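EST1E (PDB 2WTN) probably hydrolyses feruloyl esters as a serine esterase of the alpha/beta-hydrolase clan, and holds ferulic acid in this crystal structure. Local coordinates at residues A105-G110 and P130-A135; E145-K150 and D158-W163; Q199-P204 and G225-Y230. All coordinates share one frame; numbering follows the deposited sequence.

Interaction 1 (A105-G110 and P130-A135); sequences AGHSQG and PLSPAA. With FER (3-(4-hydroxy-3-methoxyphenyl)-2-propenoic acid), chain H.
P130 lays its CA 3.7 Å from G106 O, where strand 125-131 runs parallel to strand 99-107 in the main sheet. L131 uses both of its backbone polar atoms: L131 N donates to G106 O at 2.9 Å, and L131 O accepts from S108 N, also at 2.9 Å. H107 lies between these two bonds, its CA-H directed at L131 O (H107 CA to L131 O 3.2 Å). The side chains of L131 and H107 share one face of the sheet; with CG anti to the backbone N (chi1 -176°), the H107 ring meets L131 O obliquely, its CD2 near L131 CB, and its NE2 bonds H228 O. S132 has left the strand. Its CB approaches the H107 ring obliquely, its O receives a CA-H contact from S108 (S132 O to S108 CA 3.1 Å), and its OG probably bonds Y230 OH. P133 rests its CA against S108 O, and A134 N donates to that oxygen from above the carbonyl plane, at 3.0 Å. A134 CB points back and packs against Q109 N at 3.6 Å.

S108, at phi 68° and psi -118°, occupies the tight turn between strand 99-107 and helix 109-120, which fits the nucleophile elbow of a GxSxG serine hydrolase. Its backbone N and O are both held by the 130-135 chain, while OG is probably hydrogen-bonded to H228 NE2. With the turn fixed this way, Q109 N at the helix start donates to O1 of ferulic acid at 2.7 Å; F36 N also bonds the ligand, an arrangement consistent with an oxyanion hole.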
loop_
_atom_site.group_PDB
_atom_site.type_symbol
_atom_site.label_atom_id
_atom_site.label_comp_id
_atom_site.label_asym_id
_atom_site.label_seq_id
_atom_site.Cartn_x
_atom_site.Cartn_y
_atom_site.Cartn_z
ATOM N N ALA B 105 -14.991 8.022 -9.824
ATOM C CA ALA B 105 -15.423 6.912 -10.655
ATOM C C ALA B 105 -14.273 6.111 -11.236
ATOM O O ALA B 105 -13.178 6.601 -11.360
ATOM C CB ALA B 105 -16.287 7.445 -11.780
ATOM N N GLY B 106 -14.533 4.880 -11.690
ATOM C CA GLY B 106 -13.472 4.052 -12.191
ATOM C C GLY B 106 -13.955 2.768 -12.797
ATOM O O GLY B 106 -15.043 2.277 -12.429
ATOM N N HIS B 107 -13.194 2.263 -13.779
ATOM C CA HIS B 107 -13.569 1.051 -14.499
ATOM C C HIS B 107 -12.636 -0.122 -14.183
ATOM O O HIS B 107 -11.395 0.004 -14.255
ATOM C CB HIS B 107 -13.646 1.292 -16.019
ATOM C CG HIS B 107 -14.126 0.098 -16.788
ATOM N ND1 HIS B 107 -13.263 -0.748 -17.431
ATOM C CD2 HIS B 107 -15.364 -0.425 -16.957
ATOM C CE1 HIS B 107 -13.944 -1.753 -17.962
ATOM N NE2 HIS B 107 -15.229 -1.574 -17.706
ATOM N N SER B 108 -13.229 -1.226 -13.749
ATOM C CA SER B 108 -12.517 -2.534 -13.607
ATOM C C SER B 108 -11.498 -2.481 -12.509
ATOM O O SER B 108 -11.852 -2.161 -11.393
ATOM C CB SER B 108 -11.966 -2.926 -14.932
ATOM O OG SER B 108 -11.698 -4.332 -14.964
ATOM N N GLN B 109 -10.210 -2.659 -12.780
ATOM C CA GLN B 109 -9.235 -2.457 -11.731
ATOM C C GLN B 109 -9.286 -1.048 -11.150
ATOM O O GLN B 109 -9.031 -0.868 -9.948
ATOM C CB GLN B 109 -7.835 -2.822 -12.173
ATOM C CG GLN B 109 -6.755 -2.642 -11.078
ATOM C CD GLN B 109 -5.370 -3.183 -11.469
ATOM O OE1 GLN B 109 -5.175 -4.413 -11.482
ATOM N NE2 GLN B 109 -4.376 -2.256 -11.692
ATOM N N GLY B 110 -9.644 -0.066 -11.958
ATOM C CA GLY B 110 -9.862 1.333 -11.502
ATOM C C GLY B 110 -11.135 1.491 -10.693
ATOM O O GLY B 110 -11.193 2.340 -9.772
ATOM N N PRO B 130 -18.185 2.773 -9.032
ATOM C CA PRO B 130 -17.478 1.669 -9.677
ATOM C C PRO B 130 -18.257 1.012 -10.832
ATOM O O PRO B 130 -19.379 0.501 -10.647
ATOM C CB PRO B 130 -17.156 0.702 -8.498
ATOM C CG PRO B 130 -17.619 1.391 -7.298
ATOM C CD PRO B 130 -18.701 2.371 -7.732
ATOM N N LEU B 131 -17.605 1.061 -11.988
ATOM C CA LEU B 131 -18.006 0.514 -13.245
ATOM C C LEU B 131 -17.286 -0.781 -13.545
ATOM O O LEU B 131 -16.053 -0.817 -13.714
ATOM C CB LEU B 131 -17.667 1.518 -14.356
ATOM C CG LEU B 131 -18.208 2.945 -14.149
ATOM C CD1 LEU B 131 -17.521 3.897 -15.156
ATOM C CD2 LEU B 131 -19.744 3.015 -14.323
ATOM N N SER B 132 -18.074 -1.866 -13.553
ATOM C CA SER B 132 -17.612 -3.252 -13.615
ATOM C C SER B 132 -16.371 -3.465 -12.756
ATOM O O SER B 132 -15.320 -3.851 -13.254
ATOM C CB SER B 132 -17.444 -3.658 -15.060
ATOM O OG SER B 132 -18.680 -3.371 -15.755
ATOM N N PRO B 133 -16.486 -3.228 -11.439
ATOM C CA PRO B 133 -15.240 -3.256 -10.647
ATOM C C PRO B 133 -14.609 -4.638 -10.500
ATOM O O PRO B 133 -15.325 -5.617 -10.265
ATOM C CB PRO B 133 -15.663 -2.716 -9.317
ATOM C CG PRO B 133 -17.190 -2.989 -9.247
ATOM C CD PRO B 133 -17.679 -2.926 -10.621
ATOM N N ALA B 134 -13.293 -4.705 -10.646
ATOM C CA ALA B 134 -12.526 -5.964 -10.546
ATOM C C ALA B 134 -12.209 -6.274 -9.113
ATOM O O ALA B 134 -11.032 -6.453 -8.718
ATOM C CB ALA B 134 -11.209 -5.860 -11.365
ATOM N N ALA B 135 -13.263 -6.293 -8.303
ATOM C CA ALA B 135 -13.097 -6.289 -6.873
ATOM C C ALA B 135 -12.782 -7.648 -6.287
ATOM O O ALA B 135 -12.362 -7.682 -5.137
ATOM C CB ALA B 135 -14.295 -5.706 -6.204
HETATM C C4 FER H . -7.740 -10.572 -13.695
HETATM C C5 FER H . -8.989 -10.121 -14.120
HETATM C C6 FER H . -9.210 -8.762 -14.347
HETATM C C3 FER H . -6.708 -9.640 -13.491
HETATM C C2 FER H . -6.941 -8.259 -13.708
HETATM C C1 FER H . -8.190 -7.823 -14.142
HETATM C C10 FER H . -4.661 -8.941 -12.707
HETATM C C7 FER H . -8.401 -6.470 -14.321
HETATM C C8 FER H . -8.985 -6.032 -15.490
HETATM C C9 FER H . -9.220 -4.650 -15.780
HETATM O O1 FER H . -8.914 -3.760 -14.941
HETATM O O2 FER H . -9.717 -4.401 -16.916
HETATM O O4 FER H . -7.540 -11.907 -13.479
HETATM O O3 FER H . -5.466 -10.077 -13.097
#

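Interaction 2 (E145-K150 and D158-W163); sequences ELLGLK and DELDAW. With FER (3-(4-hydroxy-3-methoxyphenyl)-2-propenoic acid), chain H.
The region that follows helix 137-143, inserted between core strands 125-131 and 192-197 where many alpha/beta-hydrolases carry their lid, folds back on itself here: L147 and L149 meet L160, A162 and W163 beside the aromatic end of ferulic acid. L147 does most of the work. Its CG sits beside the backbone N (chi1 -60°), and the two methyls branch to different neighbours. CD2 lies 3.4 Å from W163 NE1, the leucine crossing the indole at about a right angle and meeting the ring obliquely; the same CD2 touches the ligand's methoxy oxygen O3 at 3.3 Å. CD1 turns the other way, to D161 O at 3.8 Å and A162 CB at 4.2 Å.

The backbone from L146 to L149 is a type I' beta turn, closed by L149 N donating to L146 O at 3.1 Å. Within it, L147 N is directed at the ligand and donates to its phenol oxygen O4 (3.2 Å, N-H...O 163°). At the end of the turn, L149 reaches strand 159-161, which pairs antiparallel with strand 167-169: L149 CD1 packs on L160 CB at 3.9 Å, the side chains slanting across each other.

W163 in turn brings CH2 to within 3.4 Å of the propenoic carbon C8 of ferulic acid, and its ring meets F36 edge-to-face. L146 CD1 touches the methoxy group as well, with Y172 and V173 of helix 171-176 packed against the same leucine.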
loop_
_atom_site.group_PDB
_atom_site.type_symbol
_atom_site.label_atom_id
_atom_site.label_comp_id
_atom_site.label_asym_id
_atom_site.label_seq_id
_atom_site.Cartn_x
_atom_site.Cartn_y
_atom_site.Cartn_z
ATOM N N GLU B 145 -5.176 -17.709 -8.810
ATOM C CA GLU B 145 -5.887 -17.791 -10.086
ATOM C C GLU B 145 -6.007 -16.475 -10.816
ATOM O O GLU B 145 -7.069 -16.019 -11.072
ATOM C CB GLU B 145 -7.263 -18.370 -9.848
ATOM C CG GLU B 145 -7.132 -19.696 -9.147
ATOM C CD GLU B 145 -8.405 -20.465 -9.031
ATOM O OE1 GLU B 145 -8.310 -21.607 -8.550
ATOM O OE2 GLU B 145 -9.481 -19.973 -9.460
ATOM N N LEU B 146 -4.918 -15.880 -11.199
ATOM C CA LEU B 146 -4.974 -14.534 -11.762
ATOM C C LEU B 146 -4.587 -14.727 -13.208
ATOM O O LEU B 146 -3.779 -15.570 -13.486
ATOM C CB LEU B 146 -3.965 -13.703 -10.975
ATOM C CG LEU B 146 -4.072 -12.240 -10.606
ATOM C CD1 LEU B 146 -5.445 -11.803 -10.048
ATOM C CD2 LEU B 146 -2.940 -11.977 -9.583
ATOM N N LEU B 147 -5.231 -14.012 -14.122
ATOM C CA LEU B 147 -4.850 -13.913 -15.518
ATOM C C LEU B 147 -4.915 -15.195 -16.394
ATOM O O LEU B 147 -4.079 -15.393 -17.319
ATOM C CB LEU B 147 -3.466 -13.288 -15.615
ATOM C CG LEU B 147 -3.262 -11.860 -15.040
ATOM C CD1 LEU B 147 -1.783 -11.525 -14.897
ATOM C CD2 LEU B 147 -3.989 -10.859 -15.940
ATOM N N GLY B 148 -5.899 -16.047 -16.120
ATOM C CA GLY B 148 -5.964 -17.417 -16.745
ATOM C C GLY B 148 -4.851 -18.379 -16.340
ATOM O O GLY B 148 -4.585 -19.382 -17.071
ATOM N N LEU B 149 -4.149 -18.067 -15.230
ATOM C CA LEU B 149 -2.982 -18.857 -14.761
ATOM C C LEU B 149 -3.378 -19.502 -13.479
ATOM O O LEU B 149 -4.316 -19.018 -12.808
ATOM C CB LEU B 149 -1.767 -17.991 -14.464
ATOM C CG LEU B 149 -1.273 -17.075 -15.582
ATOM C CD1 LEU B 149 -0.227 -16.173 -15.029
ATOM C CD2 LEU B 149 -0.742 -17.856 -16.774
ATOM N N LYS B 150 -2.699 -20.613 -13.155
ATOM C CA LYS B 150 -2.752 -21.200 -11.860
ATOM C C LYS B 150 -1.308 -21.279 -11.286
ATOM O O LYS B 150 -0.407 -21.786 -11.935
ATOM C CB LYS B 150 -3.442 -22.558 -11.880
ATOM C CG LYS B 150 -3.400 -23.305 -10.500
ATOM C CD LYS B 150 -4.300 -22.655 -9.406
ATOM C CE LYS B 150 -3.649 -22.845 -8.095
ATOM N NZ LYS B 150 -4.258 -22.216 -6.930
ATOM N N ASP B 158 8.196 -15.026 -9.838
ATOM C CA ASP B 158 8.850 -13.729 -10.000
ATOM C C ASP B 158 8.174 -12.948 -11.075
ATOM O O ASP B 158 8.066 -11.732 -11.012
ATOM C CB ASP B 158 10.327 -13.922 -10.295
ATOM C CG ASP B 158 11.154 -14.338 -9.040
ATOM O OD1 ASP B 158 10.657 -14.426 -7.889
ATOM O OD2 ASP B 158 12.344 -14.575 -9.216
ATOM N N GLU B 159 7.631 -13.641 -12.051
ATOM C CA GLU B 159 7.025 -12.964 -13.196
ATOM C C GLU B 159 5.892 -13.786 -13.705
ATOM O O GLU B 159 6.034 -15.018 -13.798
ATOM C CB GLU B 159 8.100 -12.868 -14.256
ATOM C CG GLU B 159 7.758 -12.249 -15.587
ATOM C CD GLU B 159 9.035 -11.654 -16.338
ATOM O OE1 GLU B 159 10.177 -11.713 -15.776
ATOM O OE2 GLU B 159 8.854 -11.127 -17.460
ATOM N N LEU B 160 4.758 -13.138 -13.979
ATOM C CA LEU B 160 3.612 -13.762 -14.606
ATOM C C LEU B 160 3.395 -13.205 -15.979
ATOM O O LEU B 160 3.565 -12.007 -16.183
ATOM C CB LEU B 160 2.323 -13.455 -13.860
ATOM C CG LEU B 160 2.252 -13.885 -12.408
ATOM C CD1 LEU B 160 0.790 -13.705 -11.931
ATOM C CD2 LEU B 160 2.638 -15.306 -12.375
ATOM N N ASP B 161 2.950 -14.053 -16.909
ATOM C CA ASP B 161 2.495 -13.546 -18.220
ATOM C C ASP B 161 1.124 -12.846 -18.190
ATOM O O ASP B 161 0.134 -13.337 -17.610
ATOM C CB ASP B 161 2.560 -14.657 -19.275
ATOM C CG ASP B 161 4.027 -15.163 -19.495
ATOM O OD1 ASP B 161 4.975 -14.337 -19.405
ATOM O OD2 ASP B 161 4.228 -16.409 -19.711
ATOM N N ALA B 162 1.071 -11.660 -18.785
ATOM C CA ALA B 162 -0.158 -10.863 -18.753
ATOM C C ALA B 162 -0.686 -10.715 -20.171
ATOM O O ALA B 162 -0.282 -11.462 -21.077
ATOM C CB ALA B 162 0.064 -9.479 -18.054
ATOM N N TRP B 163 -1.588 -9.759 -20.356
ATOM C CA TRP B 163 -2.288 -9.593 -21.611
ATOM C C TRP B 163 -1.299 -9.139 -22.687
ATOM O O TRP B 163 -0.559 -8.207 -22.488
ATOM C CB TRP B 163 -3.473 -8.591 -21.443
ATOM C CG TRP B 163 -4.528 -9.018 -20.347
ATOM C CD1 TRP B 163 -4.592 -10.221 -19.696
ATOM C CD2 TRP B 163 -5.633 -8.241 -19.844
ATOM N NE1 TRP B 163 -5.637 -10.235 -18.792
ATOM C CE2 TRP B 163 -6.294 -9.034 -18.857
ATOM C CE3 TRP B 163 -6.117 -6.945 -20.112
ATOM C CZ2 TRP B 163 -7.411 -8.590 -18.161
ATOM C CZ3 TRP B 163 -7.240 -6.496 -19.424
ATOM C CH2 TRP B 163 -7.884 -7.324 -18.457
HETATM C C4 FER H . -7.740 -10.572 -13.695
HETATM C C5 FER H . -8.989 -10.121 -14.120
HETATM C C6 FER H . -9.210 -8.762 -14.347
HETATM C C3 FER H . -6.708 -9.640 -13.491
HETATM C C2 FER H . -6.941 -8.259 -13.708
HETATM C C1 FER H . -8.190 -7.823 -14.142
HETATM C C10 FER H . -4.661 -8.941 -12.707
HETATM C C7 FER H . -8.401 -6.470 -14.321
HETATM C C8 FER H . -8.985 -6.032 -15.490
HETATM C C9 FER H . -9.220 -4.650 -15.780
HETATM O O1 FER H . -8.914 -3.760 -14.941
HETATM O O2 FER H . -9.717 -4.401 -16.916
HETATM O O4 FER H . -7.540 -11.907 -13.479
HETATM O O3 FER H . -5.466 -10.077 -13.097
#

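Interaction 3 (Q199-P204 and G225-Y230); sequences QDEAVP and GDTHCY. With FER (3-(4-hydroxy-3-methoxyphenyl)-2-propenoic acid), chain H.
H228 ND1 donates to D200 OD2 at 2.6 Å (N-H...O 156°), on the oxygen's syn lone pair and close to the plane of the imidazole, although carboxylate and ring planes are turned 46° apart. The other oxygen, D200 OD1, takes two backbone donors from the same face of the carboxylate. A202 N meets D200 OD1 nearly along the C-O axis at 2.8 Å. V203 N meets D200 OD1 from above the plane at 3.2 Å. The Asx turn to A202, extended by the V203 bond into an Asx motif, holds the rotation of the carboxylate. OD2 also accepts from a water that donates to T227 O as well, tying the two loops together.

The opposite edge of the ring, at NE2, meets the ligand near the ring plane. H228 CG stands anti to the backbone N (chi1 -163°), which swings NE2 toward S108 OG, probably hydrogen-bonded to it; a long bond runs from NE2 to O2 of ferulic acid at 3.3 Å. The two loops follow strands 192-197 and 218-223, the places from which an alpha/beta-hydrolase usually supplies the acid and the histidine, so S108, H228 and D200 fit a Ser-His-Asp triad.

Further back, Q199 N donates to D226 O at 3.0 Å and joins the loops where they leave the sheet. Two apolar side chains pack on the imidazole: A202 CB covers one face in a CH-pi contact, 3.9 Å from the ring centroid, and V203 CG2 comes obliquely to H228 CE1 at 3.5 Å. E201 crosses the histidine side chain at about a right angle and brings OE1 to 3.4 Å from T227 CB. A second water donates to that OE1 while accepting from T227 OG1 and C229 N; T227 OG1 bonds D231 N too.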
loop_
_atom_site.group_PDB
_atom_site.type_symbol
_atom_site.label_atom_id
_atom_site.label_comp_id
_atom_site.label_asym_id
_atom_site.label_seq_id
_atom_site.Cartn_x
_atom_site.Cartn_y
_atom_site.Cartn_z
ATOM N N GLN B 199 -22.924 -10.139 -19.064
ATOM C CA GLN B 199 -22.110 -11.103 -19.848
ATOM C C GLN B 199 -20.650 -10.662 -19.829
ATOM O O GLN B 199 -19.945 -10.815 -20.848
ATOM C CB GLN B 199 -22.531 -11.248 -21.344
ATOM C CG GLN B 199 -24.034 -11.539 -21.780
ATOM C CD GLN B 199 -24.929 -12.297 -20.808
ATOM O OE1 GLN B 199 -24.463 -13.050 -19.938
ATOM N NE2 GLN B 199 -26.264 -12.125 -20.983
ATOM N N ASP B 200 -20.202 -10.119 -18.673
ATOM C CA ASP B 200 -18.812 -9.676 -18.476
ATOM C C ASP B 200 -17.850 -10.869 -18.410
ATOM O O ASP B 200 -17.843 -11.663 -17.488
ATOM C CB ASP B 200 -18.638 -8.816 -17.212
ATOM C CG ASP B 200 -17.308 -8.066 -17.197
ATOM O OD1 ASP B 200 -16.339 -8.570 -17.792
ATOM O OD2 ASP B 200 -17.235 -6.974 -16.605
ATOM N N GLU B 201 -17.112 -10.950 -19.490
ATOM C CA GLU B 201 -16.002 -11.834 -19.804
ATOM C C GLU B 201 -14.819 -11.880 -18.801
ATOM O O GLU B 201 -14.186 -12.937 -18.624
ATOM C CB GLU B 201 -15.497 -11.313 -21.162
ATOM C CG GLU B 201 -15.979 -9.771 -21.450
ATOM C CD GLU B 201 -15.041 -9.022 -22.331
ATOM O OE1 GLU B 201 -15.518 -8.263 -23.200
ATOM O OE2 GLU B 201 -13.801 -9.194 -22.169
ATOM N N ALA B 202 -14.529 -10.729 -18.167
ATOM C CA ALA B 202 -13.307 -10.539 -17.404
ATOM C C ALA B 202 -13.553 -10.534 -15.905
ATOM O O ALA B 202 -12.709 -10.982 -15.127
ATOM C CB ALA B 202 -12.653 -9.257 -17.823
ATOM N N VAL B 203 -14.718 -10.070 -15.495
ATOM C CA VAL B 203 -14.987 -9.830 -14.107
ATOM C C VAL B 203 -16.411 -10.274 -13.856
ATOM O O VAL B 203 -17.338 -9.670 -14.361
ATOM C CB VAL B 203 -14.837 -8.305 -13.777
ATOM C CG1 VAL B 203 -15.212 -8.042 -12.377
ATOM C CG2 VAL B 203 -13.400 -7.806 -14.069
ATOM N N PRO B 204 -16.598 -11.315 -13.053
ATOM C CA PRO B 204 -17.990 -11.786 -12.875
ATOM C C PRO B 204 -18.990 -10.799 -12.267
ATOM O O PRO B 204 -18.817 -10.290 -11.153
ATOM C CB PRO B 204 -17.840 -13.018 -11.962
ATOM C CG PRO B 204 -16.382 -13.450 -12.212
ATOM C CD PRO B 204 -15.639 -12.133 -12.299
ATOM N N GLY B 225 -26.799 -8.188 -21.259
ATOM C CA GLY B 225 -26.132 -8.585 -22.459
ATOM C C GLY B 225 -24.714 -8.067 -22.624
ATOM O O GLY B 225 -24.026 -8.458 -23.583
ATOM N N ASP B 226 -24.245 -7.186 -21.733
ATOM C CA ASP B 226 -23.046 -6.453 -22.113
ATOM C C ASP B 226 -21.764 -7.062 -21.568
ATOM O O ASP B 226 -21.761 -7.864 -20.641
ATOM C CB ASP B 226 -23.170 -4.954 -21.789
ATOM C CG ASP B 226 -22.601 -4.069 -22.886
ATOM O OD1 ASP B 226 -21.924 -4.619 -23.784
ATOM O OD2 ASP B 226 -22.805 -2.816 -22.832
ATOM N N THR B 227 -20.696 -6.617 -22.199
ATOM C CA THR B 227 -19.341 -7.056 -22.033
ATOM C C THR B 227 -18.614 -6.175 -20.985
ATOM O O THR B 227 -19.195 -5.234 -20.436
ATOM C CB THR B 227 -18.650 -6.919 -23.399
ATOM O OG1 THR B 227 -18.577 -5.545 -23.800
ATOM C CG2 THR B 227 -19.463 -7.671 -24.513
ATOM N N HIS B 228 -17.339 -6.489 -20.751
ATOM C CA HIS B 228 -16.504 -5.761 -19.820
ATOM C C HIS B 228 -16.342 -4.288 -20.161
ATOM O O HIS B 228 -16.454 -3.455 -19.288
ATOM C CB HIS B 228 -15.112 -6.379 -19.714
ATOM C CG HIS B 228 -14.362 -5.913 -18.492
ATOM N ND1 HIS B 228 -14.971 -5.786 -17.253
ATOM C CD2 HIS B 228 -13.076 -5.509 -18.331
ATOM C CE1 HIS B 228 -14.086 -5.337 -16.382
ATOM N NE2 HIS B 228 -12.922 -5.181 -17.007
ATOM N N CYS B 229 -16.095 -3.984 -21.432
ATOM C CA CYS B 229 -15.988 -2.558 -21.852
ATOM C C CYS B 229 -17.234 -2.017 -22.515
ATOM O O CYS B 229 -17.141 -1.045 -23.213
ATOM C CB CYS B 229 -14.766 -2.303 -22.745
ATOM S SG CYS B 229 -13.300 -2.833 -21.963
ATOM N N TYR B 230 -18.375 -2.671 -22.301
ATOM C CA TYR B 230 -19.654 -2.148 -22.748
ATOM C C TYR B 230 -19.681 -1.952 -24.256
ATOM O O TYR B 230 -19.984 -0.890 -24.759
ATOM C CB TYR B 230 -20.026 -0.843 -22.016
ATOM C CG TYR B 230 -19.695 -0.824 -20.540
ATOM C CD1 TYR B 230 -20.265 -1.729 -19.666
ATOM C CD2 TYR B 230 -18.772 0.069 -20.032
ATOM C CE1 TYR B 230 -19.956 -1.720 -18.296
ATOM C CE2 TYR B 230 -18.432 0.094 -18.668
ATOM C CZ TYR B 230 -19.021 -0.787 -17.799
ATOM O OH TYR B 230 -18.645 -0.755 -16.464
HETATM C C4 FER H . -7.740 -10.572 -13.695
HETATM C C5 FER H . -8.989 -10.121 -14.120
HETATM C C6 FER H . -9.210 -8.762 -14.347
HETATM C C3 FER H . -6.708 -9.640 -13.491
HETATM C C2 FER H . -6.941 -8.259 -13.708
HETATM C C1 FER H . -8.190 -7.823 -14.142
HETATM C C10 FER H . -4.661 -8.941 -12.707
HETATM C C7 FER H . -8.401 -6.470 -14.321
HETATM C C8 FER H . -8.985 -6.032 -15.490
HETATM C C9 FER H . -9.220 -4.650 -15.780
HETATM O O1 FER H . -8.914 -3.760 -14.941
HETATM O O2 FER H . -9.717 -4.401 -16.916
HETATM O O4 FER H . -7.540 -11.907 -13.479
HETATM O O3 FER H . -5.466 -10.077 -13.097
HETATM O O HOH W 1 -19.188 -5.085 -17.403
HETATM O O HOH W 2 -15.509 -5.804 -23.863
#

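Ferulic acid touches all three contacts. Interactions 1 and 3 meet directly, their centres about 12 Å apart: S108 OG lies 2.5 Å from H228 NE2, probably hydrogen-bonded, and S132 OG lies 2.7 Å from Y230 OH. Together they bring S108 and H228 of the putative triad to the ligand's carboxylate, with D200 behind the histidine. Interaction 2 does not touch either; its centre is about 20 Å from both, and its nearest atoms are about 6 Å from interaction 1 and about 5 Å from interaction 3. It addresses the phenol and methoxy end, so the ligand itself spans the gap between this lid-like region and the proposed catalytic residues.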